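Local coordinates for uncharacterized conserved protein of COG5135 (Nostoc punctiforme, PDB 2I51) that binds flavin mononucleotide and is probably an oxidoreductase related to pyridoxamine 5'-phosphate oxidase, its substrate not established, at residues R25-L29 / N40-R46; L55-T61 / N154-L160; R110-Q115 / I149-F155. All coordinates share one frame; numbering follows the deposited sequence.

Overall arrangement
Interaction 1 is a beta hairpin pairing, interaction 2 joins the next strand to strand 155-169, and interaction 3 packs helix 107-116 against the loop that leads into that strand. Interactions 1 and 2 both hold the FMN; their centres lie about 11 Å apart and they touch where R46 O meets R56 NH2 at 2.8 Å. Interaction 3, about 10 Å from interaction 2 between centres, shares N154 and F155 with it, and M113 CG rests 3.5 Å from I58 CG2. It stays back from the cofactor, the F155 side chain about 9 Å from FMN. The FMN-bearing antiparallel sheet, with pocket residues from both subunits, is consistent with the split-barrel fold of this family.

Interaction 1 (R25-L29 / N40-R46); sequences RYLQL and NRTLVFR. With FMN (flavin mononucleotide), chain C.
L43 and L29 interlock on one face of the hairpin, whose backbone bonds join L27 to L43 and L29 to R41: CD1 of L43 lies 3.8 Å from CD2 of L29 and is equally close to its CB, so one methyl fills the notch between stem and branch. The second methyl, L43 CD2, faces the cofactor 3.5 Å from FMN N3. Beyond L43, CD2 of L27 reaches CB of F45 at 4.1 Å. Y26 and V44 stand side by side on the other face, with V44 CG2 3.9 Å from Y26 CE1 and also against the flavin near N5. The FMN methyl C7M is a bump received by the Y26 ring face, 3.4 Å from CD2, with T42 CG2 beside it. At the hairpin's open end the R25 guanidinium takes F45 CD2 over one face, its plane turned 47° from the ring, and a water links R25 NE to F45 O. R41 curls back on itself, with chi2 (-72°) and chi3 (-69°) both bent, which brings NH1 within 3.0 Å of L29 O. That carbonyl is gripped from opposite faces by R41 N and NH1. NE and NH2 of R41 donate to one phosphate oxygen, NH2 lying 2.8 Å from FMN O3P. A leucine in its place would probably leave O3P without two of its donors and the L29 carbonyl without its second grip. V44 N to FMN O4, at 3.1 Å, and FMN O2' to T42 O tie the cofactor to the backbone. Strand 74-81 pairs antiparallel with strand 26-32 on its other edge, L27 and L29 resting on I77; F57 of strand 55-60 packs on L27 and L43, L15 of helix 8-17 covers F45, and Y80 of the second subunit meets the Y26 ring.

Interaction 2 (L55-T61 / N154-L160); sequences LRFITDT and NFCLLLL. With FMN (flavin mononucleotide), chain C; EDO (1,2-ethanediol), chain N.
L55 pairs with L160 at the start of an antiparallel ladder, each N-H reaching the other's carbonyl, while L55 CD1 approaches L160 O. At R56 the aliphatic stem does the packing: CG runs alongside L159 CD2 at 3.9 Å, pointing the same way, and the guanidinium continues outward to R46 O and to a salt bridge with E116. F57 exchanges two backbone bonds with L158 and presents its ring edge to L158 O and L160 CB. L157 curls a methyl over the strand, CD1 coming within 3.4 Å of F57 O. I58 then sets CG2 3.6 Å from CE1 of F155, the two side chains crossing obliquely, and its carbonyl serves the flavin: FMN N3 donates to I58 O at 2.9 Å, almost straight (176°). T59 exchanges two backbone hydrogen bonds with C156; with OG1 anti to the backbone N (chi1 -157°), it turns that hydroxyl to FMN O2 at 2.6 Å, K65 being a second partner, and its CG2 packs on C156 CB. D60 receives N154 ND2 on OD2 at 3.0 Å, from above the carboxylate plane, with a weak bond to OD1. R62 forms a salt bridge with D60 OD2, and F125 O also takes an N154 ND2 hydrogen. T61 N closes the ladder on N154 O at 2.9 Å. The chemistry divides by face and by position: L55, F57, L158 and L160 make one face apolar, R56 adds only its aliphatic stem on the other, polar pairs finish the ladder at D60-T61/N154, and in between the I58 carbonyl and T59 hydroxyl read the N3-O2 edge of the flavin as acceptor and donor.

Interaction 3 (R110-Q115 / I149-F155); sequences RIAMWQ and IEPVPNF. With EDO (1,2-ethanediol), chain E.
W114 meets P151 with a face of its indole and F155 with an edge. P151 sits over the indole face: its CA lies 3.5 Å from the centroid of the five-membered ring and only 5° off the ring normal, a CH-pi contact. The six-membered ring instead turns its edge to the face of F155 in a T-shaped (edge-to-face) pair, planes 64° apart, with CE3 3.4 Å from F155 CG. V152 closes on the far end of the indole, where its CG2 lies 3.8 Å from W114 CH2. The indole NE1 donates outside the contact, to D147 O. R110 slides past F155 in the opposite direction, its chain extended from CG to NE; this brings the guanidinium side-on to the backbone, where NE and NH2 both donate to F155 O, each at 2.9 Å and with that oxygen in the guanidinium plane. P151 CG covers one face of the same group, and a water relays NH2 to P151 O; NH1 is held by Q107. These bonds fix the guanidinium's rotation. Q115 reaches across with its chain extended beyond CG: NE2 donates to I149 O at 2.9 Å, nearly straight (176°), in the amide plane and onto a carbonyl lone pair. V152 N is buried here without a partner, whereas V152 O accepts from F155 N across a type I beta turn. The selenomethionine M113 comes in at the F155 ring edge, CG 3.8 Å from CZ. Helix 107-116 is thereby seated on the loop entering strand 155-169: M113 passes on to R56 and I58 of strand 55-60, F125 adds another edge-to-face ring to F155, and P146 packs against W114.

Interaction 1 (R25-L29 / N40-R46)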
# COMPACT_ATOMS: atom_id res chain seq x y z
N ARG A 25 7.29 6.68 -9.07
CA ARG A 25 5.94 6.87 -9.61
C ARG A 25 5.04 5.66 -9.32
O ARG A 25 3.91 5.62 -9.81
CB ARG A 25 5.99 7.23 -11.06
CG ARG A 25 6.63 8.66 -11.20
CD ARG A 25 6.89 9.04 -12.60
NE ARG A 25 5.62 9.19 -13.29
CZ ARG A 25 4.97 10.33 -13.50
NH1 ARG A 25 5.46 11.50 -13.10
NH2 ARG A 25 3.80 10.30 -14.15
N TYR A 26 5.48 4.75 -8.47
CA TYR A 26 4.66 3.61 -8.10
C TYR A 26 4.07 3.88 -6.72
O TYR A 26 4.76 4.37 -5.80
CB TYR A 26 5.48 2.33 -8.03
CG TYR A 26 6.18 1.92 -9.27
CD1 TYR A 26 5.87 2.44 -10.50
CD2 TYR A 26 7.21 1.00 -9.20
CE1 TYR A 26 6.60 2.05 -11.64
CE2 TYR A 26 7.90 0.61 -10.29
CZ TYR A 26 7.60 1.12 -11.50
OH TYR A 26 8.33 0.72 -12.64
N LEU A 27 2.79 3.61 -6.54
CA LEU A 27 2.12 3.89 -5.28
C LEU A 27 1.15 2.76 -4.98
O LEU A 27 0.80 1.94 -5.87
CB LEU A 27 1.46 5.26 -5.30
CG LEU A 27 0.43 5.55 -6.39
CD1 LEU A 27 -0.89 4.79 -6.09
CD2 LEU A 27 0.17 7.11 -6.52
N GLN A 28 0.66 2.68 -3.76
CA GLN A 28 -0.21 1.59 -3.33
C GLN A 28 -1.63 2.06 -3.12
O GLN A 28 -1.86 3.01 -2.32
CB GLN A 28 0.36 0.91 -2.08
CG GLN A 28 1.63 0.13 -2.35
CD GLN A 28 2.84 0.95 -2.66
OE1 GLN A 28 3.07 2.00 -2.03
NE2 GLN A 28 3.62 0.52 -3.68
N LEU A 29 -2.57 1.40 -3.78
CA LEU A 29 -3.98 1.80 -3.68
C LEU A 29 -4.72 0.76 -2.86
O LEU A 29 -4.82 -0.43 -3.22
CB LEU A 29 -4.61 1.82 -5.07
CG LEU A 29 -6.15 2.01 -5.09
CD1 LEU A 29 -6.39 3.46 -4.95
CD2 LEU A 29 -6.78 1.40 -6.36
N ASN A 40 -4.99 -4.20 -1.26
CA ASN A 40 -3.91 -3.24 -1.43
C ASN A 40 -2.98 -3.72 -2.54
O ASN A 40 -2.50 -4.83 -2.47
CB ASN A 40 -3.16 -3.16 -0.11
CG ASN A 40 -2.33 -1.89 0.06
OD1 ASN A 40 -2.41 -0.95 -0.74
ND2 ASN A 40 -1.53 -1.85 1.18
N ARG A 41 -2.72 -2.86 -3.52
CA ARG A 41 -1.80 -3.23 -4.62
C ARG A 41 -1.14 -2.02 -5.21
O ARG A 41 -1.66 -0.91 -5.13
CB ARG A 41 -2.52 -4.01 -5.71
CG ARG A 41 -3.31 -3.21 -6.67
CD ARG A 41 -4.59 -2.62 -6.10
NE ARG A 41 -5.61 -3.60 -5.79
CZ ARG A 41 -6.71 -3.41 -5.06
NH1 ARG A 41 -6.89 -2.32 -4.30
NH2 ARG A 41 -7.61 -4.36 -5.03
N THR A 42 -0.01 -2.25 -5.87
CA THR A 42 0.74 -1.20 -6.49
C THR A 42 0.14 -0.84 -7.86
O THR A 42 -0.25 -1.76 -8.62
CB THR A 42 2.22 -1.60 -6.66
OG1 THR A 42 2.76 -1.93 -5.36
CG2 THR A 42 3.06 -0.47 -7.27
N LEU A 43 0.10 0.46 -8.15
CA LEU A 43 -0.23 0.96 -9.46
C LEU A 43 0.81 1.97 -9.87
O LEU A 43 1.51 2.53 -9.04
CB LEU A 43 -1.56 1.71 -9.47
CG LEU A 43 -2.75 1.02 -8.83
CD1 LEU A 43 -3.96 2.00 -8.76
CD2 LEU A 43 -3.01 -0.18 -9.61
N VAL A 44 0.92 2.26 -11.17
CA VAL A 44 1.72 3.38 -11.68
C VAL A 44 0.93 4.66 -11.73
O VAL A 44 -0.16 4.69 -12.33
CB VAL A 44 2.19 3.06 -13.12
CG1 VAL A 44 3.03 4.24 -13.71
CG2 VAL A 44 3.00 1.74 -13.15
N PHE A 45 1.42 5.73 -11.10
CA PHE A 45 0.84 7.05 -11.24
C PHE A 45 1.10 7.55 -12.66
O PHE A 45 2.22 7.59 -13.13
CB PHE A 45 1.55 7.97 -10.26
CG PHE A 45 1.25 9.43 -10.43
CD1 PHE A 45 -0.02 9.93 -10.14
CD2 PHE A 45 2.23 10.29 -10.86
CE1 PHE A 45 -0.26 11.28 -10.29
CE2 PHE A 45 1.98 11.64 -10.99
CZ PHE A 45 0.76 12.13 -10.68
N ARG A 46 0.02 7.99 -13.29
CA ARG A 46 0.06 8.45 -14.68
C ARG A 46 -0.29 9.93 -14.83
O ARG A 46 -0.92 10.33 -15.82
CB ARG A 46 -0.87 7.58 -15.53
CG ARG A 46 -0.58 6.09 -15.32
CD ARG A 46 -0.76 5.26 -16.51
NE ARG A 46 -0.16 3.92 -16.41
CZ ARG A 46 0.86 3.50 -17.18
NH1 ARG A 46 1.44 4.30 -18.04
NH2 ARG A 46 1.34 2.27 -17.04
N1 FMN C . -2.12 -2.99 -11.99
C2 FMN C . -2.97 -2.14 -12.58
O2 FMN C . -4.18 -2.40 -12.71
N3 FMN C . -2.52 -0.91 -13.00
C4 FMN C . -1.22 -0.52 -12.89
O4 FMN C . -0.84 0.68 -13.15
C4A FMN C . -0.32 -1.39 -12.28
N5 FMN C . 1.02 -1.06 -12.16
C5A FMN C . 1.83 -1.91 -11.36
C6 FMN C . 3.14 -1.54 -11.12
C7 FMN C . 4.01 -2.34 -10.36
C7M FMN C . 5.34 -1.79 -9.91
C8 FMN C . 3.51 -3.55 -9.90
C8M FMN C . 4.32 -4.34 -8.85
C9 FMN C . 2.19 -3.94 -10.15
C9A FMN C . 1.36 -3.14 -10.92
N10 FMN C . 0.07 -3.50 -11.21
C10 FMN C . -0.79 -2.64 -11.82
C1' FMN C . -0.45 -4.90 -10.88
C2' FMN C . -1.25 -4.80 -9.57
O2' FMN C . -0.36 -4.53 -8.45
C3' FMN C . -2.13 -6.03 -9.29
O3' FMN C . -1.30 -7.18 -9.37
C4' FMN C . -3.20 -6.10 -10.40
O4' FMN C . -3.77 -4.84 -10.75
C5' FMN C . -4.34 -6.97 -9.86
O5' FMN C . -4.86 -6.38 -8.68
P FMN C . -6.34 -6.68 -8.23
O1P FMN C . -7.32 -6.05 -9.15
O2P FMN C . -6.48 -8.23 -8.24
O3P FMN C . -6.46 -6.23 -6.81
O HOH W 1 4.21 7.30 -15.07

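Interaction 2 (L55-T61 / N154-L160)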
# COMPACT_ATOMS: atom_id res chain seq x y z
N LEU A 55 -5.89 12.32 -9.74
CA LEU A 55 -4.77 11.46 -10.21
C LEU A 55 -5.28 10.38 -11.15
O LEU A 55 -6.35 9.80 -10.89
CB LEU A 55 -4.13 10.75 -9.00
CG LEU A 55 -3.43 11.63 -7.97
CD1 LEU A 55 -4.41 12.42 -7.03
CD2 LEU A 55 -2.57 10.69 -7.11
N ARG A 56 -4.50 10.11 -12.20
CA ARG A 56 -4.81 9.11 -13.24
C ARG A 56 -4.06 7.83 -13.04
O ARG A 56 -2.84 7.82 -12.80
CB ARG A 56 -4.45 9.64 -14.64
CG ARG A 56 -5.10 10.88 -15.03
CD ARG A 56 -4.91 11.14 -16.53
NE ARG A 56 -3.51 11.21 -16.91
CZ ARG A 56 -3.06 11.29 -18.16
NH1 ARG A 56 -3.89 11.36 -19.22
NH2 ARG A 56 -1.75 11.27 -18.38
N PHE A 57 -4.79 6.71 -13.22
CA PHE A 57 -4.23 5.38 -13.28
C PHE A 57 -4.99 4.63 -14.38
O PHE A 57 -6.07 5.08 -14.82
CB PHE A 57 -4.47 4.65 -11.97
CG PHE A 57 -4.02 5.44 -10.77
CD1 PHE A 57 -2.72 5.36 -10.36
CD2 PHE A 57 -4.89 6.24 -10.10
CE1 PHE A 57 -2.29 6.11 -9.29
CE2 PHE A 57 -4.50 6.97 -9.00
CZ PHE A 57 -3.16 6.89 -8.61
N ILE A 58 -4.47 3.47 -14.77
CA ILE A 58 -5.17 2.55 -15.66
C ILE A 58 -5.31 1.22 -14.97
O ILE A 58 -4.49 0.85 -14.10
CB ILE A 58 -4.44 2.41 -17.01
CG1 ILE A 58 -3.14 1.63 -16.91
CG2 ILE A 58 -4.30 3.78 -17.66
CD1 ILE A 58 -2.34 1.45 -18.24
N THR A 59 -6.34 0.49 -15.38
CA THR A 59 -6.55 -0.87 -14.87
C THR A 59 -7.42 -1.63 -15.84
O THR A 59 -8.05 -1.04 -16.73
CB THR A 59 -7.08 -0.89 -13.43
OG1 THR A 59 -6.78 -2.15 -12.82
CG2 THR A 59 -8.58 -0.58 -13.39
N ASP A 60 -7.44 -2.94 -15.68
CA ASP A 60 -8.23 -3.83 -16.52
C ASP A 60 -9.60 -4.08 -15.89
O ASP A 60 -9.70 -4.34 -14.69
CB ASP A 60 -7.44 -5.14 -16.67
CG ASP A 60 -7.91 -6.03 -17.79
OD1 ASP A 60 -9.10 -6.36 -17.87
OD2 ASP A 60 -7.04 -6.39 -18.60
N THR A 61 -10.68 -4.03 -16.70
CA THR A 61 -12.03 -4.29 -16.18
C THR A 61 -12.14 -5.70 -15.61
O THR A 61 -13.06 -5.97 -14.82
CB THR A 61 -13.15 -4.18 -17.25
OG1 THR A 61 -12.88 -5.12 -18.29
CG2 THR A 61 -13.22 -2.79 -17.86
N ASN A 154 -11.82 -3.65 -22.28
CA ASN A 154 -11.39 -3.93 -20.93
C ASN A 154 -10.40 -2.89 -20.38
O ASN A 154 -9.92 -3.04 -19.27
CB ASN A 154 -10.81 -5.31 -20.80
CG ASN A 154 -9.65 -5.58 -21.75
OD1 ASN A 154 -9.79 -5.41 -22.97
ND2 ASN A 154 -8.55 -6.08 -21.22
N PHE A 155 -10.10 -1.87 -21.16
CA PHE A 155 -9.29 -0.75 -20.66
C PHE A 155 -10.10 0.24 -19.87
O PHE A 155 -11.09 0.78 -20.39
CB PHE A 155 -8.70 0.00 -21.86
CG PHE A 155 -7.90 1.22 -21.44
CD1 PHE A 155 -6.65 1.08 -20.83
CD2 PHE A 155 -8.36 2.51 -21.70
CE1 PHE A 155 -5.92 2.18 -20.44
CE2 PHE A 155 -7.64 3.61 -21.28
CZ PHE A 155 -6.42 3.45 -20.68
N CYS A 156 -9.65 0.54 -18.63
CA CYS A 156 -10.24 1.56 -17.82
C CYS A 156 -9.24 2.62 -17.45
O CYS A 156 -8.06 2.35 -17.17
CB CYS A 156 -10.63 0.99 -16.49
SG CYS A 156 -11.82 -0.28 -16.58
N LEU A 157 -9.73 3.85 -17.44
CA LEU A 157 -9.08 5.00 -16.78
C LEU A 157 -9.69 5.07 -15.37
O LEU A 157 -10.88 5.03 -15.16
CB LEU A 157 -9.35 6.31 -17.52
CG LEU A 157 -8.89 7.59 -16.80
CD1 LEU A 157 -7.38 7.64 -16.56
CD2 LEU A 157 -9.33 8.82 -17.65
N LEU A 158 -8.82 5.11 -14.39
CA LEU A 158 -9.22 5.21 -12.97
C LEU A 158 -8.74 6.56 -12.46
O LEU A 158 -7.54 6.89 -12.57
CB LEU A 158 -8.63 4.04 -12.21
CG LEU A 158 -8.86 3.98 -10.73
CD1 LEU A 158 -10.37 3.92 -10.44
CD2 LEU A 158 -8.11 2.73 -10.17
N LEU A 159 -9.66 7.37 -11.94
CA LEU A 159 -9.33 8.67 -11.33
C LEU A 159 -9.54 8.61 -9.83
O LEU A 159 -10.57 8.08 -9.39
CB LEU A 159 -10.23 9.73 -11.89
CG LEU A 159 -10.15 9.93 -13.38
CD1 LEU A 159 -11.27 10.95 -13.81
CD2 LEU A 159 -8.77 10.37 -13.91
N LEU A 160 -8.63 9.22 -9.08
CA LEU A 160 -8.81 9.49 -7.66
C LEU A 160 -8.89 10.99 -7.44
O LEU A 160 -8.01 11.75 -7.88
CB LEU A 160 -7.64 8.90 -6.87
CG LEU A 160 -7.71 9.26 -5.38
CD1 LEU A 160 -8.78 8.50 -4.73
CD2 LEU A 160 -6.32 8.91 -4.75
N1 FMN C . -2.12 -2.99 -11.99
C2 FMN C . -2.97 -2.14 -12.58
O2 FMN C . -4.18 -2.40 -12.71
N3 FMN C . -2.52 -0.91 -13.00
C4 FMN C . -1.22 -0.52 -12.89
O4 FMN C . -0.84 0.68 -13.15
C4A FMN C . -0.32 -1.39 -12.28
N5 FMN C . 1.02 -1.06 -12.16
C5A FMN C . 1.83 -1.91 -11.36
C6 FMN C . 3.14 -1.54 -11.12
C7 FMN C . 4.01 -2.34 -10.36
C7M FMN C . 5.34 -1.79 -9.91
C8 FMN C . 3.51 -3.55 -9.90
C8M FMN C . 4.32 -4.34 -8.85
C9 FMN C . 2.19 -3.94 -10.15
C9A FMN C . 1.36 -3.14 -10.92
N10 FMN C . 0.07 -3.50 -11.21
C10 FMN C . -0.79 -2.64 -11.82
C1' FMN C . -0.45 -4.90 -10.88
C2' FMN C . -1.25 -4.80 -9.57
O2' FMN C . -0.36 -4.53 -8.45
C3' FMN C . -2.13 -6.03 -9.29
O3' FMN C . -1.30 -7.18 -9.37
C4' FMN C . -3.20 -6.10 -10.40
O4' FMN C . -3.77 -4.84 -10.75
C5' FMN C . -4.34 -6.97 -9.86
O5' FMN C . -4.86 -6.38 -8.68
P FMN C . -6.34 -6.68 -8.23
O1P FMN C . -7.32 -6.05 -9.15
O2P FMN C . -6.48 -8.23 -8.24
O3P FMN C . -6.46 -6.23 -6.81
C1 EDO N . -14.27 -6.85 -11.92
O1 EDO N . -13.81 -7.24 -10.62
C2 EDO N . -14.00 -7.99 -12.86
O2 EDO N . -14.98 -7.97 -13.91

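Interaction 3 (R110-Q115 / I149-F155)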
# COMPACT_ATOMS: atom_id res chain seq x y z
N ARG A 110 -10.43 9.15 -21.14
CA ARG A 110 -10.05 7.74 -21.28
C ARG A 110 -9.31 7.45 -22.59
O ARG A 110 -8.29 6.74 -22.60
CB ARG A 110 -11.31 6.87 -21.15
CG ARG A 110 -11.12 5.35 -21.38
CD ARG A 110 -12.39 4.58 -21.14
NE ARG A 110 -12.26 3.18 -21.54
CZ ARG A 110 -12.73 2.66 -22.67
NH1 ARG A 110 -13.41 3.39 -23.55
NH2 ARG A 110 -12.47 1.38 -22.92
N ILE A 111 -9.83 8.02 -23.65
CA ILE A 111 -9.23 7.86 -25.00
C ILE A 111 -7.83 8.48 -25.04
O ILE A 111 -6.88 7.90 -25.55
CB ILE A 111 -10.14 8.48 -26.08
CG1 ILE A 111 -11.45 7.70 -26.14
CG2 ILE A 111 -9.42 8.45 -27.45
CD1 ILE A 111 -12.68 8.46 -26.72
N ALA A 112 -7.67 9.69 -24.47
CA ALA A 112 -6.38 10.34 -24.40
C ALA A 112 -5.39 9.49 -23.63
O ALA A 112 -4.25 9.36 -24.04
CB ALA A 112 -6.52 11.75 -23.74
N MSE A 113 -5.81 8.95 -22.48
CA MSE A 113 -4.90 8.12 -21.71
C MSE A 113 -4.42 6.92 -22.53
O MSE A 113 -3.23 6.58 -22.55
CB MSE A 113 -5.57 7.68 -20.43
CG MSE A 113 -4.80 6.74 -19.52
SE MSE A 113 -3.54 7.66 -18.35
CE MSE A 113 -2.15 7.56 -19.51
N TRP A 114 -5.37 6.22 -23.15
CA TRP A 114 -5.04 5.08 -24.01
C TRP A 114 -3.98 5.44 -25.03
O TRP A 114 -3.01 4.70 -25.26
CB TRP A 114 -6.32 4.61 -24.75
CG TRP A 114 -6.09 3.48 -25.68
CD1 TRP A 114 -6.06 3.55 -27.05
CD2 TRP A 114 -5.88 2.11 -25.35
NE1 TRP A 114 -5.88 2.30 -27.58
CE2 TRP A 114 -5.76 1.39 -26.56
CE3 TRP A 114 -5.78 1.42 -24.15
CZ2 TRP A 114 -5.58 0.04 -26.59
CZ3 TRP A 114 -5.59 0.04 -24.20
CH2 TRP A 114 -5.48 -0.62 -25.41
N GLN A 115 -4.19 6.56 -25.70
CA GLN A 115 -3.31 7.00 -26.76
C GLN A 115 -1.90 7.39 -26.26
O GLN A 115 -0.92 7.25 -27.02
CB GLN A 115 -3.94 8.15 -27.50
CG GLN A 115 -5.16 7.68 -28.31
CD GLN A 115 -5.77 8.80 -29.10
OE1 GLN A 115 -5.28 9.93 -29.05
NE2 GLN A 115 -6.89 8.53 -29.77
N ILE A 149 -5.25 3.98 -31.27
CA ILE A 149 -6.12 5.16 -31.26
C ILE A 149 -7.37 4.91 -30.40
O ILE A 149 -7.89 5.81 -29.71
CB ILE A 149 -6.55 5.53 -32.71
CG1 ILE A 149 -5.32 5.79 -33.56
CG2 ILE A 149 -7.53 6.71 -32.76
CD1 ILE A 149 -4.42 6.83 -33.04
N GLU A 150 -7.92 3.69 -30.46
CA GLU A 150 -9.24 3.36 -29.94
C GLU A 150 -9.12 2.35 -28.82
O GLU A 150 -8.68 1.23 -29.06
CB GLU A 150 -10.08 2.78 -31.08
CG GLU A 150 -10.15 3.72 -32.28
CD GLU A 150 -11.31 3.57 -33.21
OE1 GLU A 150 -12.24 2.76 -32.97
OE2 GLU A 150 -11.37 4.31 -34.23
N PRO A 151 -9.50 2.68 -27.59
CA PRO A 151 -9.30 1.78 -26.47
C PRO A 151 -10.08 0.49 -26.56
O PRO A 151 -11.20 0.48 -27.04
CB PRO A 151 -9.72 2.60 -25.24
CG PRO A 151 -10.53 3.71 -25.77
CD PRO A 151 -10.06 3.99 -27.17
N VAL A 152 -9.49 -0.59 -26.02
CA VAL A 152 -10.17 -1.88 -25.98
C VAL A 152 -11.18 -1.88 -24.83
O VAL A 152 -11.06 -1.11 -23.89
CB VAL A 152 -9.14 -3.02 -25.86
CG1 VAL A 152 -8.22 -3.07 -27.09
CG2 VAL A 152 -8.35 -2.89 -24.57
N PRO A 153 -12.19 -2.75 -24.91
CA PRO A 153 -13.29 -2.67 -23.95
C PRO A 153 -12.91 -2.93 -22.53
O PRO A 153 -13.56 -2.40 -21.64
CB PRO A 153 -14.25 -3.74 -24.42
CG PRO A 153 -13.92 -4.00 -25.82
CD PRO A 153 -12.48 -3.70 -25.99
N ASN A 154 -11.82 -3.65 -22.28
CA ASN A 154 -11.39 -3.93 -20.93
C ASN A 154 -10.40 -2.89 -20.38
O ASN A 154 -9.92 -3.04 -19.27
CB ASN A 154 -10.81 -5.31 -20.80
CG ASN A 154 -9.65 -5.58 -21.75
OD1 ASN A 154 -9.79 -5.41 -22.97
ND2 ASN A 154 -8.55 -6.08 -21.22
N PHE A 155 -10.10 -1.87 -21.16
CA PHE A 155 -9.29 -0.75 -20.66
C PHE A 155 -10.10 0.24 -19.87
O PHE A 155 -11.09 0.78 -20.39
CB PHE A 155 -8.70 0.00 -21.86
CG PHE A 155 -7.90 1.22 -21.44
CD1 PHE A 155 -6.65 1.08 -20.83
CD2 PHE A 155 -8.36 2.51 -21.70
CE1 PHE A 155 -5.92 2.18 -20.44
CE2 PHE A 155 -7.64 3.61 -21.28
CZ PHE A 155 -6.42 3.45 -20.68
C1 EDO E . -3.26 11.83 -26.12
O1 EDO E . -2.50 13.00 -25.77
C2 EDO E . -4.00 12.08 -27.42
O2 EDO E . -3.23 11.48 -28.46
O HOH W 2 -13.60 0.38 -25.41